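Local coordinates for mandelate racemase/muconate lactonizing enzyme (Polaromonas sp., PDB 3CB3), which probably acts on acid sugars as a magnesium-dependent enzyme of the enolase superfamily and binds L-glucaric acid beside the metal, at residues G179-K184 with V208-D213; L235-E240 with Y284-A289; L242-H247 with G264-S269. All coordinates share one frame; numbering follows the deposited sequence.

Contact 1: G179-K184 with V208-D213. With MG (magnesium ion), chain E; LGT (L-glucaric acid), chain G.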
loop_
_atom_site.group_PDB
_atom_site.type_symbol
_atom_site.label_atom_id
_atom_site.label_comp_id
_atom_site.label_asym_id
_atom_site.label_seq_id
_atom_site.Cartn_x
_atom_site.Cartn_y
_atom_site.Cartn_z
ATOM N N GLY A 179 -18.933 -3.489 28.052
ATOM C CA GLY A 179 -18.334 -2.517 28.951
ATOM C C GLY A 179 -18.304 -1.057 28.542
ATOM O O GLY A 179 -17.793 -0.212 29.282
ATOM N N GLY A 180 -18.846 -0.747 27.373
ATOM C CA GLY A 180 -18.853 0.630 26.914
ATOM C C GLY A 180 -19.646 0.747 25.631
ATOM O O GLY A 180 -19.972 -0.263 25.005
ATOM N N ILE A 181 -19.960 1.978 25.240
ATOM C CA ILE A 181 -20.722 2.215 24.023
ATOM C C ILE A 181 -20.036 3.277 23.162
ATOM O O ILE A 181 -19.642 4.327 23.666
ATOM C CB ILE A 181 -22.154 2.722 24.347
ATOM C CG1 ILE A 181 -22.894 1.704 25.227
ATOM C CG2 ILE A 181 -22.919 2.960 23.053
ATOM C CD1 ILE A 181 -23.212 0.376 24.535
ATOM N N LYS A 182 -19.879 2.991 21.874
ATOM C CA LYS A 182 -19.278 3.963 20.954
ATOM C C LYS A 182 -20.404 4.504 20.078
ATOM O O LYS A 182 -21.138 3.739 19.441
ATOM C CB LYS A 182 -18.203 3.323 20.071
ATOM C CG LYS A 182 -17.408 4.357 19.270
ATOM C CD LYS A 182 -16.090 3.799 18.725
ATOM C CE LYS A 182 -16.311 2.861 17.552
ATOM N NZ LYS A 182 -15.023 2.205 17.159
ATOM N N LEU A 183 -20.533 5.822 20.052
ATOM C CA LEU A 183 -21.589 6.474 19.276
ATOM C C LEU A 183 -21.029 7.195 18.057
ATOM O O LEU A 183 -20.027 7.906 18.145
ATOM C CB LEU A 183 -22.318 7.488 20.151
ATOM C CG LEU A 183 -22.898 6.955 21.466
ATOM C CD1 LEU A 183 -23.244 8.133 22.374
ATOM C CD2 LEU A 183 -24.119 6.080 21.184
ATOM N N LYS A 184 -21.689 7.016 16.920
ATOM C CA LYS A 184 -21.244 7.682 15.717
ATOM C C LYS A 184 -21.688 9.140 15.726
ATOM O O LYS A 184 -22.822 9.457 16.088
ATOM C CB LYS A 184 -21.786 6.954 14.485
ATOM C CG LYS A 184 -21.081 5.634 14.229
ATOM C CD LYS A 184 -21.665 4.901 13.050
ATOM C CE LYS A 184 -20.810 3.698 12.706
ATOM N NZ LYS A 184 -19.414 4.099 12.369
ATOM N N VAL A 208 -21.456 4.272 32.735
ATOM C CA VAL A 208 -21.176 3.577 31.479
ATOM C C VAL A 208 -20.229 4.377 30.581
ATOM O O VAL A 208 -20.557 5.476 30.130
ATOM C CB VAL A 208 -22.468 3.262 30.702
ATOM C CG1 VAL A 208 -22.132 2.518 29.406
ATOM C CG2 VAL A 208 -23.395 2.416 31.566
ATOM N N PRO A 209 -19.034 3.827 30.314
ATOM C CA PRO A 209 -18.061 4.524 29.462
ATOM C C PRO A 209 -18.645 4.772 28.076
ATOM O O PRO A 209 -19.324 3.911 27.523
ATOM C CB PRO A 209 -16.878 3.552 29.408
ATOM C CG PRO A 209 -17.025 2.744 30.701
ATOM C CD PRO A 209 -18.521 2.510 30.727
ATOM N N LEU A 210 -18.371 5.948 27.525
ATOM C CA LEU A 210 -18.847 6.306 26.197
ATOM C C LEU A 210 -17.711 6.844 25.339
ATOM O O LEU A 210 -16.835 7.561 25.828
ATOM C CB LEU A 210 -19.928 7.388 26.274
ATOM C CG LEU A 210 -21.275 7.035 26.892
ATOM C CD1 LEU A 210 -22.155 8.291 26.926
ATOM C CD2 LEU A 210 -21.936 5.934 26.070
ATOM N N MET A 211 -17.745 6.497 24.060
ATOM C CA MET A 211 -16.758 6.975 23.096
ATOM C C MET A 211 -17.548 7.428 21.871
ATOM O O MET A 211 -18.700 7.028 21.696
ATOM C CB MET A 211 -15.805 5.848 22.674
ATOM C CG MET A 211 -15.137 5.117 23.813
ATOM S SD MET A 211 -16.091 3.680 24.370
ATOM C CE MET A 211 -14.712 2.483 24.595
ATOM N N VAL A 212 -16.948 8.270 21.037
ATOM C CA VAL A 212 -17.619 8.707 19.816
ATOM C C VAL A 212 -16.675 8.475 18.644
ATOM O O VAL A 212 -15.442 8.513 18.801
ATOM C CB VAL A 212 -18.003 10.211 19.844
ATOM C CG1 VAL A 212 -18.939 10.496 21.015
ATOM C CG2 VAL A 212 -16.750 11.070 19.910
ATOM N N ASP A 213 -17.260 8.207 17.481
ATOM C CA ASP A 213 -16.490 7.985 16.261
ATOM C C ASP A 213 -17.026 8.970 15.211
ATOM O O ASP A 213 -18.192 8.902 14.830
ATOM C CB ASP A 213 -16.677 6.556 15.765
ATOM C CG ASP A 213 -15.666 6.170 14.696
ATOM O OD1 ASP A 213 -15.196 7.062 13.950
ATOM O OD2 ASP A 213 -15.350 4.963 14.595
HETATM MG MG MG E . -13.849 3.857 13.641
HETATM O O1A LGT G . -14.398 2.015 14.376
HETATM C C1 LGT G . -15.098 1.331 13.601
HETATM O O1B LGT G . -15.339 0.109 13.751
HETATM C C2 LGT G . -15.730 2.031 12.357
HETATM O O2 LGT G . -14.938 3.178 11.991
HETATM C C3 LGT G . -15.856 1.075 11.153
HETATM O O3 LGT G . -14.557 0.587 10.832
HETATM C C4 LGT G . -16.483 1.715 9.865
HETATM O O4 LGT G . -15.524 1.788 8.798
HETATM C C5 LGT G . -17.727 0.978 9.304
HETATM O O5 LGT G . -17.394 -0.395 9.036
HETATM C C6 LGT G . -18.926 1.046 10.279
HETATM O O6A LGT G . -19.558 2.130 10.299
HETATM O O6B LGT G . -19.190 0.048 10.988
HETATM O O HOH W 1 -17.816 3.812 14.220
HETATM O O HOH W 2 -13.597 5.702 12.963
#
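Ile181 and Leu183 pair with the strand 210-213 in parallel register, and four backbone hydrogen bonds join the two strands. Ile181 N gives to Pro209 O, Met211 N to Ile181 O, Leu183 N to Met211 O and Asp213 N to Leu183 O. The two strands run in the same general direction, with 30° between their axes. On one face of the sheet Leu210 CD2 packs 3.7 Å from Ile181 CB, and helices 163-175 and 190-204 cover this side. The other face carries Lys182, Met211, Lys184 and Asp213. Lys182 CG stands anti to the backbone N (chi1 -171°), and the chain bends at chi3. Its CE passes 3.8 Å from Asp213 OD2, and NZ donates to O1A of the glucarate at 2.9 Å. Lys182 NZ also forms salt bridges to Glu239 and Glu335. Lys184 NZ reaches the far carboxylate, with a 2.9 Å hydrogen bond to O6A. A water bridges Lys184 NZ to Asp213 OD2. That same OD2 binds the magnesium ion at 2.1 Å, while Asp213 OD1 accepts from the backbone N of Asn215. These are the two parallel strands of a beta-alpha-beta unit of the enolase-superfamily barrel, linked through helix 190-204, with metal and acid sugar at their C-terminal ends.

Contact 2: L235-E240 with Y284-A289; sequences LVWIEE and YLMPDA. With MG (magnesium ion), chain E.
Trp237 and Tyr284 form an aromatic contact inside the barrel of the enolase-type C-terminal domain, and Glu239 and Met286 extend it to the metal site. The strands 238-239 and 284-285 are not neighbours in the sheet, since strand 261-263 lies between them. No hydrogen bond crosses the contact, which is made by side chains that meet in the interior. The two rings form an edge-to-face pair. The edge of the Trp237 six-membered ring is turned toward a face of Tyr284, with centroids 4.9 Å apart and planes at 54°. With Trp237 CG between the backbone N and the carbonyl carbon (chi1 70°), the indole is placed so that CE3 sits over the centre of the tyrosine ring. Val236 adds to the tyrosine's surroundings, its CG1 4.0 Å from Tyr284 OH. Trp237 also meets Tyr152 and Trp333 edge-to-face, so it belongs to a wider aromatic cluster. Met286 touches the indole at another point, with CE 4.1 Å from Trp237 CZ2. Its SD lies 5.3 Å from the centroid of the five-membered Trp237 ring, an oblique Met-aromatic contact. The Met286 side chain runs across that of Glu239, with CE 3.4 Å from Glu239 OE1. That carboxylate has its two oxygens divided between partners. OE1 forms a salt bridge with Lys182 and accepts from Trp237 NE1 at 3.2 Å through its anti lone pair. This bond is bent, 138° at the hydrogen, and with the salt bridge it is likely to restrain the carboxylate's rotation. Glu239 OE2 binds the magnesium ion at 2.0 Å.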
loop_
_atom_site.group_PDB
_atom_site.type_symbol
_atom_site.label_atom_id
_atom_site.label_comp_id
_atom_site.label_asym_id
_atom_site.label_seq_id
_atom_site.Cartn_x
_atom_site.Cartn_y
_atom_site.Cartn_z
ATOM N N LEU A 235 -15.435 11.572 27.704
ATOM C CA LEU A 235 -15.547 10.392 26.860
ATOM C C LEU A 235 -14.239 9.603 26.982
ATOM O O LEU A 235 -13.209 10.169 27.351
ATOM C CB LEU A 235 -15.765 10.813 25.403
ATOM C CG LEU A 235 -17.026 11.640 25.104
ATOM C CD1 LEU A 235 -16.955 12.202 23.685
ATOM C CD2 LEU A 235 -18.259 10.766 25.276
ATOM N N VAL A 236 -14.281 8.304 26.698
ATOM C CA VAL A 236 -13.063 7.496 26.750
ATOM C C VAL A 236 -12.169 8.021 25.611
ATOM O O VAL A 236 -10.959 8.178 25.775
ATOM C CB VAL A 236 -13.357 5.994 26.546
ATOM C CG1 VAL A 236 -12.054 5.194 26.614
ATOM C CG2 VAL A 236 -14.337 5.505 27.609
ATOM N N TRP A 237 -12.780 8.305 24.463
ATOM C CA TRP A 237 -12.041 8.870 23.334
ATOM C C TRP A 237 -12.925 9.411 22.218
ATOM O O TRP A 237 -14.098 9.067 22.109
ATOM C CB TRP A 237 -11.061 7.843 22.739
ATOM C CG TRP A 237 -11.702 6.691 21.992
ATOM C CD1 TRP A 237 -12.488 6.765 20.882
ATOM C CD2 TRP A 237 -11.563 5.293 22.287
ATOM N NE1 TRP A 237 -12.849 5.504 20.464
ATOM C CE2 TRP A 237 -12.295 4.582 21.308
ATOM C CE3 TRP A 237 -10.892 4.575 23.282
ATOM C CZ2 TRP A 237 -12.373 3.184 21.295
ATOM C CZ3 TRP A 237 -10.971 3.181 23.269
ATOM C CH2 TRP A 237 -11.706 2.504 22.281
ATOM N N ILE A 238 -12.331 10.269 21.396
ATOM C CA ILE A 238 -12.979 10.843 20.227
ATOM C C ILE A 238 -12.145 10.238 19.098
ATOM O O ILE A 238 -10.963 10.550 18.959
ATOM C CB ILE A 238 -12.859 12.381 20.199
ATOM C CG1 ILE A 238 -13.688 12.992 21.329
ATOM C CG2 ILE A 238 -13.333 12.918 18.848
ATOM C CD1 ILE A 238 -13.461 14.478 21.516
ATOM N N GLU A 239 -12.777 9.361 18.321
ATOM C CA GLU A 239 -12.139 8.630 17.234
ATOM C C GLU A 239 -12.259 9.246 15.836
ATOM O O GLU A 239 -13.320 9.746 15.444
ATOM C CB GLU A 239 -12.711 7.217 17.212
ATOM C CG GLU A 239 -12.165 6.306 16.156
ATOM C CD GLU A 239 -12.730 4.914 16.282
ATOM O OE1 GLU A 239 -13.138 4.544 17.404
ATOM O OE2 GLU A 239 -12.751 4.178 15.274
ATOM N N GLU A 240 -11.156 9.179 15.096
ATOM C CA GLU A 240 -11.067 9.690 13.731
ATOM C C GLU A 240 -11.785 11.012 13.499
ATOM O O GLU A 240 -12.665 11.107 12.643
ATOM C CB GLU A 240 -11.601 8.648 12.738
ATOM C CG GLU A 240 -10.700 7.429 12.554
ATOM C CD GLU A 240 -10.769 6.858 11.143
ATOM O OE1 GLU A 240 -11.796 6.228 10.785
ATOM O OE2 GLU A 240 -9.789 7.051 10.382
ATOM N N TYR A 284 -4.787 6.930 21.724
ATOM C CA TYR A 284 -5.159 5.532 21.530
ATOM C C TYR A 284 -4.851 5.183 20.080
ATOM O O TYR A 284 -5.392 5.800 19.166
ATOM C CB TYR A 284 -6.652 5.317 21.763
ATOM C CG TYR A 284 -7.034 5.113 23.204
ATOM C CD1 TYR A 284 -6.938 3.852 23.795
ATOM C CD2 TYR A 284 -7.494 6.173 23.977
ATOM C CE1 TYR A 284 -7.303 3.655 25.123
ATOM C CE2 TYR A 284 -7.857 5.988 25.303
ATOM C CZ TYR A 284 -7.761 4.724 25.866
ATOM O OH TYR A 284 -8.155 4.534 27.164
ATOM N N LEU A 285 -3.978 4.207 19.871
ATOM C CA LEU A 285 -3.630 3.781 18.526
ATOM C C LEU A 285 -4.591 2.662 18.193
ATOM O O LEU A 285 -4.824 1.769 19.024
ATOM C CB LEU A 285 -2.188 3.260 18.482
ATOM C CG LEU A 285 -1.604 3.167 17.074
ATOM C CD1 LEU A 285 -1.410 4.582 16.527
ATOM C CD2 LEU A 285 -0.272 2.424 17.104
ATOM N N MET A 286 -5.144 2.688 16.987
ATOM C CA MET A 286 -6.103 1.668 16.592
ATOM C C MET A 286 -5.690 0.837 15.388
ATOM O O MET A 286 -6.326 0.878 14.333
ATOM C CB MET A 286 -7.465 2.313 16.329
ATOM C CG MET A 286 -7.995 3.119 17.501
ATOM S SD MET A 286 -9.660 3.743 17.155
ATOM C CE MET A 286 -10.669 2.291 17.661
ATOM N N PRO A 287 -4.611 0.059 15.533
ATOM C CA PRO A 287 -4.144 -0.779 14.433
ATOM C C PRO A 287 -5.101 -1.939 14.170
ATOM O O PRO A 287 -5.793 -2.417 15.076
ATOM C CB PRO A 287 -2.782 -1.253 14.923
ATOM C CG PRO A 287 -2.983 -1.326 16.410
ATOM C CD PRO A 287 -3.699 -0.037 16.687
ATOM N N ASP A 288 -5.131 -2.374 12.918
ATOM C CA ASP A 288 -5.961 -3.491 12.478
ATOM C C ASP A 288 -4.961 -4.529 11.934
ATOM O O ASP A 288 -4.420 -4.356 10.839
ATOM C CB ASP A 288 -6.907 -3.014 11.370
ATOM C CG ASP A 288 -7.901 -4.078 10.949
ATOM O OD1 ASP A 288 -7.467 -5.197 10.603
ATOM O OD2 ASP A 288 -9.119 -3.791 10.959
ATOM N N ALA A 289 -4.703 -5.591 12.696
ATOM C CA ALA A 289 -3.727 -6.602 12.279
ATOM C C ALA A 289 -3.894 -7.017 10.814
ATOM O O ALA A 289 -2.940 -6.953 10.033
ATOM C CB ALA A 289 -3.793 -7.812 13.197
HETATM MG MG MG E . -13.849 3.857 13.641
HETATM O O HOH W 2 -13.597 5.702 12.963
#

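Contact 3: L242-H247 with G264-S269; sequences LDAYDH and GEMLTS. With MG (magnesium ion), chain E; LGT (L-glucaric acid), chain G.
Ala244 and Tyr245 pack on Met266 and Leu267 where two loops meet at the C-terminal end of the enolase-type barrel. One loop follows strand 238-239 and the other follows strand 261-263. Each makes a type I beta turn, Asp243 to Asp246 and Gly264 to Leu267. Asp243 OD2 accepts from Tyr245 N at 2.9 Å, an Asx turn. The Ala244 methyl meets Met266 CB at 3.7 Å. Beyond that point the methionine chain bends at both chi2 (-52°) and chi3 (-67°), so the sulfur and CE turn from Ala244. The Tyr245 and Leu267 side chains lie alongside each other, pointing opposite ways, and Leu267 CD2 comes 3.7 Å from Tyr245 CE1. The phenol oxygen is hydrogen-bonded to Glu272 of helix 270-279. Arg111 and Ala107 of the second subunit pack on Tyr245 and Met266, so the loops lie at the dimer interface. Glu265 points away from the other loop and serves the active site. Its CG sits between the backbone N and the carbonyl carbon (chi1 78°), and the straight chain then carries the carboxylate to the metal. The two oxygens take separate tasks. OE2 accepts a 3.0 Å hydrogen bond from the glucarate O3, and Glu265 OE1 binds the magnesium ion at 2.1 Å.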
loop_
_atom_site.group_PDB
_atom_site.type_symbol
_atom_site.label_atom_id
_atom_site.label_comp_id
_atom_site.label_asym_id
_atom_site.label_seq_id
_atom_site.Cartn_x
_atom_site.Cartn_y
_atom_site.Cartn_z
ATOM N N LEU A 242 -10.509 13.532 12.206
ATOM C CA LEU A 242 -9.967 14.031 10.938
ATOM C C LEU A 242 -9.597 12.937 9.944
ATOM O O LEU A 242 -9.689 11.742 10.244
ATOM C CB LEU A 242 -8.711 14.872 11.207
ATOM C CG LEU A 242 -8.890 16.046 12.173
ATOM C CD1 LEU A 242 -7.536 16.630 12.547
ATOM C CD2 LEU A 242 -9.789 17.092 11.527
ATOM N N ASP A 243 -9.169 13.367 8.757
ATOM C CA ASP A 243 -8.737 12.452 7.707
ATOM C C ASP A 243 -7.650 11.588 8.336
ATOM O O ASP A 243 -6.798 12.097 9.059
ATOM C CB ASP A 243 -8.144 13.238 6.534
ATOM C CG ASP A 243 -7.654 12.334 5.419
ATOM O OD1 ASP A 243 -8.445 12.041 4.494
ATOM O OD2 ASP A 243 -6.486 11.904 5.479
ATOM N N ALA A 244 -7.690 10.290 8.056
ATOM C CA ALA A 244 -6.732 9.324 8.606
ATOM C C ALA A 244 -5.255 9.681 8.434
ATOM O O ALA A 244 -4.407 9.204 9.189
ATOM C CB ALA A 244 -6.998 7.943 7.998
ATOM N N TYR A 245 -4.941 10.516 7.448
ATOM C CA TYR A 245 -3.557 10.888 7.200
ATOM C C TYR A 245 -3.176 12.294 7.665
ATOM O O TYR A 245 -2.053 12.743 7.433
ATOM C CB TYR A 245 -3.249 10.703 5.712
ATOM C CG TYR A 245 -3.237 9.246 5.307
ATOM C CD1 TYR A 245 -2.119 8.446 5.559
ATOM C CD2 TYR A 245 -4.366 8.641 4.751
ATOM C CE1 TYR A 245 -2.125 7.081 5.271
ATOM C CE2 TYR A 245 -4.383 7.267 4.462
ATOM C CZ TYR A 245 -3.258 6.498 4.728
ATOM O OH TYR A 245 -3.257 5.144 4.473
ATOM N N ASP A 246 -4.094 12.991 8.329
ATOM C CA ASP A 246 -3.772 14.332 8.816
ATOM C C ASP A 246 -3.133 14.238 10.204
ATOM O O ASP A 246 -3.729 14.630 11.216
ATOM C CB ASP A 246 -5.021 15.217 8.878
ATOM C CG ASP A 246 -4.684 16.649 9.227
ATOM O OD1 ASP A 246 -3.485 16.924 9.457
ATOM O OD2 ASP A 246 -5.603 17.499 9.271
ATOM N N HIS A 247 -1.908 13.723 10.233
ATOM C CA HIS A 247 -1.157 13.535 11.467
ATOM C C HIS A 247 -0.938 14.815 12.250
ATOM O O HIS A 247 -1.062 14.825 13.470
ATOM C CB HIS A 247 0.182 12.881 11.130
ATOM C CG HIS A 247 0.034 11.567 10.431
ATOM N ND1 HIS A 247 0.934 11.112 9.494
ATOM C CD2 HIS A 247 -0.923 10.615 10.528
ATOM C CE1 HIS A 247 0.538 9.935 9.043
ATOM N NE2 HIS A 247 -0.587 9.610 9.656
ATOM N N GLY A 264 -6.281 5.355 13.447
ATOM C CA GLY A 264 -5.347 4.379 12.917
ATOM C C GLY A 264 -5.978 3.228 12.155
ATOM O O GLY A 264 -5.294 2.556 11.395
ATOM N N GLU A 265 -7.279 3.006 12.339
ATOM C CA GLU A 265 -7.962 1.898 11.669
ATOM C C GLU A 265 -7.757 1.833 10.154
ATOM O O GLU A 265 -7.761 0.747 9.579
ATOM C CB GLU A 265 -9.470 1.935 11.963
ATOM C CG GLU A 265 -10.258 2.972 11.156
ATOM C CD GLU A 265 -11.720 3.046 11.579
ATOM O OE1 GLU A 265 -11.972 3.295 12.776
ATOM O OE2 GLU A 265 -12.610 2.850 10.722
ATOM N N MET A 266 -7.586 2.983 9.505
ATOM C CA MET A 266 -7.396 3.005 8.051
ATOM C C MET A 266 -5.960 2.750 7.574
ATOM O O MET A 266 -5.742 2.461 6.399
ATOM C CB MET A 266 -7.873 4.349 7.478
ATOM C CG MET A 266 -9.321 4.670 7.784
ATOM S SD MET A 266 -10.417 3.315 7.320
ATOM C CE MET A 266 -10.243 3.345 5.529
ATOM N N LEU A 267 -4.987 2.854 8.474
ATOM C CA LEU A 267 -3.586 2.658 8.104
ATOM C C LEU A 267 -3.291 1.213 7.711
ATOM O O LEU A 267 -3.840 0.284 8.295
ATOM C CB LEU A 267 -2.683 3.118 9.250
ATOM C CG LEU A 267 -2.987 4.558 9.685
ATOM C CD1 LEU A 267 -1.995 4.993 10.749
ATOM C CD2 LEU A 267 -2.915 5.503 8.485
ATOM N N THR A 268 -2.419 1.027 6.721
ATOM C CA THR A 268 -2.117 -0.314 6.231
ATOM C C THR A 268 -0.667 -0.800 6.340
ATOM O O THR A 268 -0.240 -1.661 5.566
ATOM C CB THR A 268 -2.557 -0.456 4.754
ATOM O OG1 THR A 268 -1.744 0.394 3.935
ATOM C CG2 THR A 268 -4.029 -0.036 4.586
ATOM N N SER A 269 0.091 -0.261 7.286
ATOM C CA SER A 269 1.470 -0.697 7.463
ATOM C C SER A 269 2.042 -0.165 8.759
ATOM O O SER A 269 1.538 0.805 9.321
ATOM C CB SER A 269 2.357 -0.224 6.305
ATOM O OG SER A 269 2.612 1.164 6.406
HETATM MG MG MG E . -13.849 3.857 13.641
HETATM O O1A LGT G . -14.398 2.015 14.376
HETATM C C1 LGT G . -15.098 1.331 13.601
HETATM O O1B LGT G . -15.339 0.109 13.751
HETATM C C2 LGT G . -15.730 2.031 12.357
HETATM O O2 LGT G . -14.938 3.178 11.991
HETATM C C3 LGT G . -15.856 1.075 11.153
HETATM O O3 LGT G . -14.557 0.587 10.832
HETATM C C4 LGT G . -16.483 1.715 9.865
HETATM O O4 LGT G . -15.524 1.788 8.798
HETATM C C5 LGT G . -17.727 0.978 9.304
HETATM O O5 LGT G . -17.394 -0.395 9.036
HETATM C C6 LGT G . -18.926 1.046 10.279
HETATM O O6A LGT G . -19.558 2.130 10.299
HETATM O O6B LGT G . -19.190 0.048 10.988
HETATM O O HOH W 2 -13.597 5.702 12.963
#

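How the contacts relate
Along the chain, contact 1 comes first and closes the loop that holds helix 190-204. Contact 2 opens only after it, and the segment 235-240 continues the same sheet, because strand 238-239 lies next to strand 210-213. Contact 2 then spans a longer loop and closes at 284-289. Contact 3 is nested inside that loop and encloses helix 247-256 and strand 261-263. Contact 1 is thus in series with the other two, and none cross. Contact 1 joins neighbouring strands, contact 2 meets across the barrel interior from strands that are not neighbours, and contact 3 joins two loops. All three meet at the same magnesium ion, one carboxylate each.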